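Local coordinates for protein poly-gamma-glutamate hydrolase (Bacillus phage phiNIT1, PDB 3A9L) that hydrolyses the gamma-glutamyl linkages of bacterial poly-gamma-glutamate, acting as a zinc peptidase encoded by a phage, at residues P8-E11 against A12-A16; E17-G20 against V21-I25; V188-E191 against F192-A196. All blocks are in the same frame, centred on the assembly; numbering follows the deposited sequence.

Interaction 1: residues P8-E11 against A12-A16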
ATOM      1  N   PRO A   8      24.056  -2.217  -2.298  1.00 26.11           N
ATOM      2  CA  PRO A   8      24.480  -0.936  -1.731  1.00 24.91           C
ATOM      3  C   PRO A   8      23.335   0.019  -1.564  1.00 23.72           C
ATOM      4  O   PRO A   8      23.433   1.005  -0.824  1.00 23.97           O
ATOM      5  CB  PRO A   8      25.450  -0.392  -2.774  1.00 24.66           C
ATOM      6  CG  PRO A   8      25.204  -1.145  -3.986  1.00 26.04           C
ATOM      7  CD  PRO A   8      24.783  -2.502  -3.544  1.00 25.98           C
ATOM      8  N   ASN A   9      22.254  -0.287  -2.250  1.00 23.29           N
ATOM      9  CA  ASN A   9      21.041   0.501  -2.169  1.00 23.47           C
ATOM     10  C   ASN A   9      19.918  -0.275  -2.845  1.00 23.50           C
ATOM     11  O   ASN A   9      20.135  -1.356  -3.415  1.00 23.95           O
ATOM     12  CB  ASN A   9      21.269   1.795  -2.917  1.00 23.67           C
ATOM     13  CG  ASN A   9      21.761   1.555  -4.315  1.00 23.07           C
ATOM     14  OD1 ASN A   9      21.052   0.995  -5.149  1.00 20.89           O
ATOM     15  ND2 ASN A   9      22.985   1.981  -4.584  1.00 23.62           N
ATOM     16  N   ILE A  10      18.739   0.326  -2.889  1.00 23.80           N
ATOM     17  CA  ILE A  10      17.546  -0.393  -3.336  1.00 23.36           C
ATOM     18  C   ILE A  10      17.412  -0.512  -4.851  1.00 24.56           C
ATOM     19  O   ILE A  10      16.793  -1.485  -5.336  1.00 24.43           O
ATOM     20  CB  ILE A  10      16.270   0.189  -2.672  1.00 23.62           C
ATOM     21  CG1 ILE A  10      16.292  -0.117  -1.170  1.00 22.38           C
ATOM     22  CG2 ILE A  10      14.981  -0.329  -3.344  1.00 21.28           C
ATOM     23  CD1 ILE A  10      15.929  -1.568  -0.754  1.00 19.67           C
ATOM     24  N   GLU A  11      17.978   0.453  -5.593  1.00 24.94           N
ATOM     25  CA  GLU A  11      18.089   0.331  -7.053  1.00 26.65           C
ATOM     26  C   GLU A  11      18.829  -0.963  -7.418  1.00 26.44           C
ATOM     27  O   GLU A  11      18.290  -1.829  -8.131  1.00 27.22           O
ATOM     28  CB  GLU A  11      18.839   1.538  -7.650  1.00 26.48           C
ATOM     29  CG  GLU A  11      18.035   2.826  -7.738  1.00 28.40           C
ATOM     30  CD  GLU A  11      17.891   3.566  -6.412  1.00 30.61           C
ATOM     31  OE1 GLU A  11      18.594   3.230  -5.416  1.00 29.56           O
ATOM     32  OE2 GLU A  11      17.085   4.522  -6.395  1.00 32.02           O
ATOM     33  N   ALA A  12      20.057  -1.104  -6.910  1.00 26.50           N
ATOM     34  CA  ALA A  12      20.842  -2.318  -7.120  1.00 26.39           C
ATOM     35  C   ALA A  12      20.054  -3.578  -6.761  1.00 26.40           C
ATOM     36  O   ALA A  12      20.073  -4.574  -7.492  1.00 27.10           O
ATOM     37  CB  ALA A  12      22.137  -2.251  -6.310  1.00 26.01           C
ATOM     38  N   LEU A  13      19.360  -3.528  -5.622  1.00 26.00           N
ATOM     39  CA  LEU A  13      18.482  -4.606  -5.200  1.00 25.12           C
ATOM     40  C   LEU A  13      17.356  -4.845  -6.194  1.00 25.03           C
ATOM     41  O   LEU A  13      17.145  -5.967  -6.636  1.00 26.49           O
ATOM     42  CB  LEU A  13      17.893  -4.312  -3.805  1.00 25.34           C
ATOM     43  CG  LEU A  13      17.075  -5.443  -3.161  1.00 24.31           C
ATOM     44  CD1 LEU A  13      17.036  -5.309  -1.676  1.00 26.41           C
ATOM     45  CD2 LEU A  13      15.670  -5.502  -3.659  1.00 23.95           C
ATOM     46  N   GLU A  14      16.632  -3.788  -6.543  1.00 24.89           N
ATOM     47  CA  GLU A  14      15.493  -3.920  -7.434  1.00 24.88           C
ATOM     48  C   GLU A  14      15.911  -4.407  -8.831  1.00 25.67           C
ATOM     49  O   GLU A  14      15.206  -5.222  -9.480  1.00 24.03           O
ATOM     50  CB  GLU A  14      14.743  -2.587  -7.484  1.00 25.03           C
ATOM     51  CG  GLU A  14      13.946  -2.394  -6.193  1.00 23.94           C
ATOM     52  CD  GLU A  14      12.785  -1.384  -6.299  1.00 24.60           C
ATOM     53  OE1 GLU A  14      12.452  -0.956  -7.420  1.00 23.82           O
ATOM     54  OE2 GLU A  14      12.189  -1.054  -5.242  1.00 23.80           O
ATOM     55  N   ASN A  15      17.074  -3.923  -9.262  1.00 25.67           N
ATOM     56  CA  ASN A  15      17.655  -4.284 -10.550  1.00 27.44           C
ATOM     57  C   ASN A  15      17.902  -5.777 -10.676  1.00 27.36           C
ATOM     58  O   ASN A  15      17.763  -6.332 -11.757  1.00 28.84           O
ATOM     59  CB  ASN A  15      18.974  -3.516 -10.781  1.00 26.85           C
ATOM     60  CG  ASN A  15      18.763  -2.192 -11.496  1.00 28.02           C
ATOM     61  OD1 ASN A  15      17.688  -1.931 -12.071  1.00 28.14           O
ATOM     62  ND2 ASN A  15      19.780  -1.335 -11.458  1.00 29.37           N
ATOM     63  N   ALA A  16      18.228  -6.422  -9.564  1.00 27.44           N
ATOM     64  CA  ALA A  16      18.624  -7.825  -9.558  1.00 27.33           C
ATOM     65  C   ALA A  16      17.523  -8.789  -9.121  1.00 27.57           C
ATOM     66  O   ALA A  16      17.480  -9.927  -9.590  1.00 28.73           O
ATOM     67  CB  ALA A  16      19.831  -7.993  -8.696  1.00 27.08           C
TER
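Asn9 caps the start of helix 10-16: its side-chain OD1 accepts a nearly straight bond from Ala12 N at 2.9 Å (N-H...O 172°), the donor standing somewhat tilted from the amide's carbonyl plane. Its first torsion (chi1 53°) swings the amide oxygen back over the first turn. The backbone carbonyl of the same residue takes Leu13 N at 3.2 Å, and the helical pattern continues with Glu14 N to Ile10 O at 2.6 Å and Asn15 N to Glu11 O at 2.7 Å. Pro8 CD rests on Ala12 CB at 3.8 Å, while Ile10 and Leu13 run side by side, their CD1 methyls 4.0 Å apart, and both reach Phe66 of strand 62-68. The extended Glu14 chain passes obliquely by Ile10, with Glu14 OE2 3.5 Å from Ile10 CG2; its OE1 forms a salt bridge with Arg29 of the second subunit. Asp85 adds a bond to Ile10 N. Asn9 and Asp85 thus satisfy amides that the helix itself cannot, and the negative charge of Asp85 probably gains from the positive end of the helix dipole, while the helix turns an apolar flank to the sheet.

Interaction 2: residues E17-G20 against V21-I25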
ATOM      1  N   GLU A  17      16.651  -8.346  -8.207  1.00 26.63           N
ATOM      2  CA  GLU A  17      15.643  -9.223  -7.604  1.00 25.66           C
ATOM      3  C   GLU A  17      14.338  -9.032  -8.347  1.00 25.15           C
ATOM      4  O   GLU A  17      14.185  -8.032  -9.027  1.00 25.64           O
ATOM      5  CB  GLU A  17      15.461  -8.879  -6.133  1.00 25.08           C
ATOM      6  CG  GLU A  17      16.752  -9.007  -5.322  1.00 24.71           C
ATOM      7  CD  GLU A  17      17.174 -10.463  -5.116  1.00 20.14           C
ATOM      8  OE1 GLU A  17      16.369 -11.401  -5.368  1.00 20.13           O
ATOM      9  OE2 GLU A  17      18.310 -10.658  -4.657  1.00 21.43           O
ATOM     10  N   THR A  18      13.428  -9.997  -8.246  1.00 24.81           N
ATOM     11  CA  THR A  18      12.116  -9.962  -8.950  1.00 25.25           C
ATOM     12  C   THR A  18      11.017  -9.562  -7.968  1.00 24.94           C
ATOM     13  O   THR A  18      10.850 -10.186  -6.949  1.00 24.23           O
ATOM     14  CB  THR A  18      11.832 -11.362  -9.598  1.00 25.24           C
ATOM     15  OG1 THR A  18      12.682 -11.498 -10.740  1.00 26.24           O
ATOM     16  CG2 THR A  18      10.363 -11.582 -10.035  1.00 25.53           C
ATOM     17  N   VAL A  19      10.277  -8.495  -8.260  1.00 24.85           N
ATOM     18  CA  VAL A  19       9.230  -8.093  -7.329  1.00 23.53           C
ATOM     19  C   VAL A  19       8.120  -9.139  -7.307  1.00 23.18           C
ATOM     20  O   VAL A  19       7.802  -9.756  -8.343  1.00 23.24           O
ATOM     21  CB  VAL A  19       8.727  -6.693  -7.620  1.00 22.31           C
ATOM     22  CG1 VAL A  19       8.047  -6.635  -8.973  1.00 23.36           C
ATOM     23  CG2 VAL A  19       7.802  -6.206  -6.497  1.00 21.93           C
ATOM     24  N   GLY A  20       7.570  -9.363  -6.127  1.00 23.14           N
ATOM     25  CA  GLY A  20       6.532 -10.374  -5.937  1.00 23.34           C
ATOM     26  C   GLY A  20       7.067 -11.807  -5.922  1.00 22.36           C
ATOM     27  O   GLY A  20       6.280 -12.750  -5.756  1.00 21.77           O
ATOM     28  N   VAL A  21       8.387 -11.968  -6.101  1.00 21.40           N
ATOM     29  CA  VAL A  21       9.048 -13.245  -5.834  1.00 21.20           C
ATOM     30  C   VAL A  21      10.016 -13.167  -4.629  1.00 20.31           C
ATOM     31  O   VAL A  21       9.845 -13.907  -3.668  1.00 21.54           O
ATOM     32  CB  VAL A  21       9.713 -13.895  -7.100  1.00 20.92           C
ATOM     33  CG1 VAL A  21      10.524 -15.117  -6.699  1.00 20.77           C
ATOM     34  CG2 VAL A  21       8.663 -14.286  -8.146  1.00 23.33           C
ATOM     35  N   ALA A  22      11.024 -12.295  -4.676  1.00 20.55           N
ATOM     36  CA  ALA A  22      11.904 -12.057  -3.505  1.00 19.66           C
ATOM     37  C   ALA A  22      11.405 -10.952  -2.539  1.00 19.83           C
ATOM     38  O   ALA A  22      11.744 -10.955  -1.341  1.00 19.07           O
ATOM     39  CB  ALA A  22      13.331 -11.754  -3.948  1.00 20.68           C
ATOM     40  N   TYR A  23      10.635  -9.985  -3.054  1.00 18.38           N
ATOM     41  CA  TYR A  23      10.200  -8.894  -2.215  1.00 18.13           C
ATOM     42  C   TYR A  23       8.874  -8.284  -2.729  1.00 17.95           C
ATOM     43  O   TYR A  23       8.536  -8.428  -3.900  1.00 17.15           O
ATOM     44  CB  TYR A  23      11.286  -7.795  -2.133  1.00 17.33           C
ATOM     45  CG  TYR A  23      11.336  -6.927  -3.363  1.00 19.61           C
ATOM     46  CD1 TYR A  23      12.066  -7.328  -4.491  1.00 17.91           C
ATOM     47  CD2 TYR A  23      10.645  -5.689  -3.406  1.00 17.53           C
ATOM     48  CE1 TYR A  23      12.132  -6.507  -5.640  1.00 21.77           C
ATOM     49  CE2 TYR A  23      10.687  -4.900  -4.545  1.00 18.79           C
ATOM     50  CZ  TYR A  23      11.426  -5.306  -5.647  1.00 18.82           C
ATOM     51  OH  TYR A  23      11.478  -4.518  -6.758  1.00 16.35           O
ATOM     52  N   ASN A  24       8.129  -7.669  -1.809  1.00 17.60           N
ATOM     53  CA  ASN A  24       7.006  -6.800  -2.176  1.00 17.51           C
ATOM     54  C   ASN A  24       7.065  -5.475  -1.375  1.00 17.82           C
ATOM     55  O   ASN A  24       7.822  -5.359  -0.403  1.00 16.14           O
ATOM     56  CB  ASN A  24       5.645  -7.546  -2.140  1.00 17.59           C
ATOM     57  CG  ASN A  24       5.074  -7.764  -0.734  1.00 17.72           C
ATOM     58  OD1 ASN A  24       5.370  -7.059   0.219  1.00 20.45           O
ATOM     59  ND2 ASN A  24       4.190  -8.724  -0.639  1.00 22.22           N
ATOM     60  N   ILE A  25       6.307  -4.474  -1.827  1.00 17.30           N
ATOM     61  CA  ILE A  25       6.170  -3.226  -1.103  1.00 16.93           C
ATOM     62  C   ILE A  25       4.681  -2.935  -0.840  1.00 17.68           C
ATOM     63  O   ILE A  25       3.816  -3.075  -1.741  1.00 17.72           O
ATOM     64  CB  ILE A  25       6.810  -2.039  -1.870  1.00 17.76           C
ATOM     65  CG1 ILE A  25       8.192  -2.423  -2.464  1.00 16.71           C
ATOM     66  CG2 ILE A  25       6.947  -0.815  -0.933  1.00 14.99           C
ATOM     67  CD1 ILE A  25       8.846  -1.328  -3.299  1.00 13.57           C
TER
HETATM   68  O   HOH W   1      12.717  -5.584  -9.177  1.00 26.07           O
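Thr18 O is gripped by two amides of the following segment: Ala22 N comes almost in line with the carbonyl at 3.1 Å, whereas Val21 N, at 3.2 Å, stands well above the carbonyl plane. The second of these bonds closes a type II beta turn through Val19 and Gly20, the glycine supplying the positive phi (76°) of its third position. From within the turn Gly20 N donates a short 2.6 Å bond to Tyr23 O. A chi1 of 77° folds the Tyr23 ring back over the turn. Val19 CA then sits above one face, 4.1 Å from the ring centroid and 25° off its normal, a CH-pi contact, and Val19 CB presses on Tyr23 CZ at 3.6 Å. The hydroxyl is tied to the same loop: a water in the ring plane, 2.9 Å from Tyr23 OH, bridges to Glu17 O, to which the water donates. Elsewhere Thr18 CG2 and Val21 CG2 meet at 3.7 Å, and the bent Glu17 chain carries its carboxylate past Ala22 to a salt bridge with Arg76. The turn joins helix 10-16 to strand 23-29, which hydrogen-bonds to strand 62-68 through Asn24 and Gln67. Tyr23 lies against Leu13 and Glu14 of the helix and meets the Phe66 ring, while Ile25 pairs antiparallel with a strand of the second subunit, extending the sheet into the dimer partner.

Interaction 3: residues V188-E191 against F192-A196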
ATOM      1  N   VAL A 188      -0.442 -14.772  17.726  1.00 27.43           N
ATOM      2  CA  VAL A 188       0.397 -13.862  18.489  1.00 27.47           C
ATOM      3  C   VAL A 188       0.053 -13.936  19.972  1.00 27.94           C
ATOM      4  O   VAL A 188      -1.032 -14.392  20.351  1.00 28.25           O
ATOM      5  CB  VAL A 188       0.315 -12.432  17.908  1.00 27.65           C
ATOM      6  CG1 VAL A 188       0.650 -12.476  16.398  1.00 25.39           C
ATOM      7  CG2 VAL A 188      -1.071 -11.841  18.121  1.00 26.98           C
ATOM      8  N   THR A 189       0.991 -13.534  20.813  1.00 27.47           N
ATOM      9  CA  THR A 189       0.859 -13.721  22.252  1.00 26.43           C
ATOM     10  C   THR A 189       0.378 -12.433  22.885  1.00 26.78           C
ATOM     11  O   THR A 189       0.241 -11.403  22.214  1.00 27.15           O
ATOM     12  CB  THR A 189       2.211 -14.018  22.909  1.00 26.56           C
ATOM     13  OG1 THR A 189       3.073 -12.886  22.694  1.00 24.98           O
ATOM     14  CG2 THR A 189       2.844 -15.274  22.354  1.00 25.93           C
ATOM     15  N   GLN A 190       0.161 -12.487  24.188  1.00 26.27           N
ATOM     16  CA  GLN A 190      -0.253 -11.308  24.953  1.00 26.39           C
ATOM     17  C   GLN A 190       0.852 -10.254  24.947  1.00 26.08           C
ATOM     18  O   GLN A 190       0.557  -9.084  24.795  1.00 26.09           O
ATOM     19  CB  GLN A 190      -0.619 -11.698  26.374  1.00 26.39           C
ATOM     20  CG  GLN A 190      -0.207 -10.728  27.463  1.00 26.05           C
ATOM     21  CD  GLN A 190      -0.558 -11.306  28.816  1.00 28.31           C
ATOM     22  OE1 GLN A 190       0.285 -11.904  29.477  1.00 22.60           O
ATOM     23  NE2 GLN A 190      -1.840 -11.210  29.198  1.00 29.96           N
ATOM     24  N   GLU A 191       2.109 -10.689  25.045  1.00 26.07           N
ATOM     25  CA  GLU A 191       3.257  -9.770  24.963  1.00 26.13           C
ATOM     26  C   GLU A 191       3.237  -8.977  23.663  1.00 25.01           C
ATOM     27  O   GLU A 191       3.425  -7.773  23.696  1.00 23.81           O
ATOM     28  CB  GLU A 191       4.597 -10.493  25.136  1.00 26.62           C
ATOM     29  CG  GLU A 191       5.794  -9.545  25.422  1.00 28.80           C
ATOM     30  CD  GLU A 191       6.852 -10.159  26.323  1.00 32.97           C
ATOM     31  OE1 GLU A 191       6.520 -10.564  27.460  1.00 34.06           O
ATOM     32  OE2 GLU A 191       8.025 -10.234  25.911  1.00 35.74           O
ATOM     33  N   PHE A 192       2.975  -9.651  22.538  1.00 24.46           N
ATOM     34  CA  PHE A 192       2.752  -8.939  21.265  1.00 23.95           C
ATOM     35  C   PHE A 192       1.767  -7.794  21.405  1.00 22.80           C
ATOM     36  O   PHE A 192       2.088  -6.643  21.076  1.00 24.32           O
ATOM     37  CB  PHE A 192       2.320  -9.873  20.108  1.00 22.84           C
ATOM     38  CG  PHE A 192       2.027  -9.135  18.826  1.00 23.48           C
ATOM     39  CD1 PHE A 192       3.052  -8.769  17.960  1.00 21.35           C
ATOM     40  CD2 PHE A 192       0.713  -8.783  18.498  1.00 24.44           C
ATOM     41  CE1 PHE A 192       2.781  -8.069  16.771  1.00 23.56           C
ATOM     42  CE2 PHE A 192       0.420  -8.076  17.331  1.00 24.35           C
ATOM     43  CZ  PHE A 192       1.440  -7.722  16.450  1.00 24.51           C
ATOM     44  N   LEU A 193       0.567  -8.106  21.888  1.00 23.28           N
ATOM     45  CA  LEU A 193      -0.514  -7.102  22.064  1.00 21.38           C
ATOM     46  C   LEU A 193      -0.119  -5.920  22.968  1.00 22.08           C
ATOM     47  O   LEU A 193      -0.335  -4.746  22.621  1.00 21.10           O
ATOM     48  CB  LEU A 193      -1.793  -7.774  22.559  1.00 20.68           C
ATOM     49  CG  LEU A 193      -2.356  -8.966  21.734  1.00 18.12           C
ATOM     50  CD1 LEU A 193      -3.560  -9.598  22.384  1.00 19.25           C
ATOM     51  CD2 LEU A 193      -2.716  -8.562  20.300  1.00 18.07           C
ATOM     52  N   ASP A 194       0.444  -6.238  24.130  1.00 22.67           N
ATOM     53  CA  ASP A 194       0.985  -5.218  25.046  1.00 22.48           C
ATOM     54  C   ASP A 194       2.060  -4.323  24.394  1.00 22.02           C
ATOM     55  O   ASP A 194       2.132  -3.100  24.647  1.00 21.35           O
ATOM     56  CB  ASP A 194       1.541  -5.903  26.298  1.00 23.28           C
ATOM     57  CG  ASP A 194       0.457  -6.560  27.161  1.00 24.19           C
ATOM     58  OD1 ASP A 194      -0.726  -6.221  27.024  1.00 27.42           O
ATOM     59  OD2 ASP A 194       0.795  -7.404  28.021  1.00 27.13           O
ATOM     60  N   TYR A 195       2.914  -4.927  23.570  1.00 22.02           N
ATOM     61  CA  TYR A 195       3.986  -4.181  22.913  1.00 21.07           C
ATOM     62  C   TYR A 195       3.311  -3.156  21.999  1.00 20.65           C
ATOM     63  O   TYR A 195       3.520  -1.948  22.142  1.00 19.99           O
ATOM     64  CB  TYR A 195       4.903  -5.140  22.130  1.00 21.33           C
ATOM     65  CG  TYR A 195       6.290  -4.602  21.810  1.00 20.31           C
ATOM     66  CD1 TYR A 195       6.471  -3.627  20.826  1.00 21.58           C
ATOM     67  CD2 TYR A 195       7.404  -5.091  22.459  1.00 20.61           C
ATOM     68  CE1 TYR A 195       7.716  -3.133  20.525  1.00 23.41           C
ATOM     69  CE2 TYR A 195       8.680  -4.607  22.153  1.00 21.81           C
ATOM     70  CZ  TYR A 195       8.822  -3.631  21.186  1.00 22.61           C
ATOM     71  OH  TYR A 195      10.060  -3.139  20.855  1.00 23.39           O
ATOM     72  N   ALA A 196       2.447  -3.635  21.107  1.00 20.37           N
ATOM     73  CA  ALA A 196       1.787  -2.758  20.181  1.00 20.31           C
ATOM     74  C   ALA A 196       0.951  -1.641  20.873  1.00 20.31           C
ATOM     75  O   ALA A 196       0.984  -0.482  20.437  1.00 20.59           O
ATOM     76  CB  ALA A 196       0.980  -3.553  19.175  1.00 21.39           C
TER
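Val188 and Phe192 cross just where helix 190-209 begins. The phenyl ring has its CG anti to the backbone N (chi1 177°), which carries it back toward the residue preceding the cap. There Val188 CG1 lies over one face, about 4.2 Å above the plane and displaced toward the rim, and the closest touch is made by the other methyl, CG2, with Phe192 CD2 at 3.6 Å. Leu193 CD2 comes to the edge of the same ring, in its plane, and also meets Val188 CG2 at 4.3 Å, so the valine bridges two consecutive helix residues. Thr189 points its hydroxyl at the first turn: with OG1 flanked by its own N and C (chi1 62°), it accepts from Phe192 N at 3.2 Å in an almost straight bond (173°). The same hydroxyl is hydrogen-bonded to Ala173 O, so it is held between its own helix and the end of helix 168-173. Gln190 and Asp194 sit one turn apart, their amide and carboxylate planes nearly parallel; the touch is between Gln190 CG and Asp194 OD2 at 3.5 Å, while their backbones join through Asp194 N and Gln190 O at 2.9 Å. Glu191 sends its carboxylate away to a salt bridge with Lys111 and a bond from Gln170, and Tyr195 N returns to Glu191 O at 2.9 Å. The charge of Glu191, in the first turn, is probably also favoured by the helix dipole. Phe192 continues inward to an edge-to-face meeting with Phe174 and packs on Leu51 and Arg54 of helix 48-59. Threonine N-capping combined with contact between the residue before the cap and the fourth helix residue, Val188 to Leu193, is the hydrophobic staple that marks an amino-terminal helix end.

In the fold
Interactions 1 and 2 are successive along the chain and touch, their centres 11 Å apart: Glu14 CG of helix 10-16 lies 3.3 Å from Tyr23 OH, so the short helix and the turn that follows it pack together beside the subunit interface. Interaction 3 lies on the opposite side of the chain's centre from interaction 1, with 34 Å between their centres, and repeats a side-chain N-cap with threonine instead of asparagine. None supplies a ligand of the zinc ion, bound by His40, Glu45 and His103. The metal lies about 11 Å from the Ile10 side chain and about 12 Å from that of Tyr195; the Tyr23 side chain is about 10 Å from that of His40.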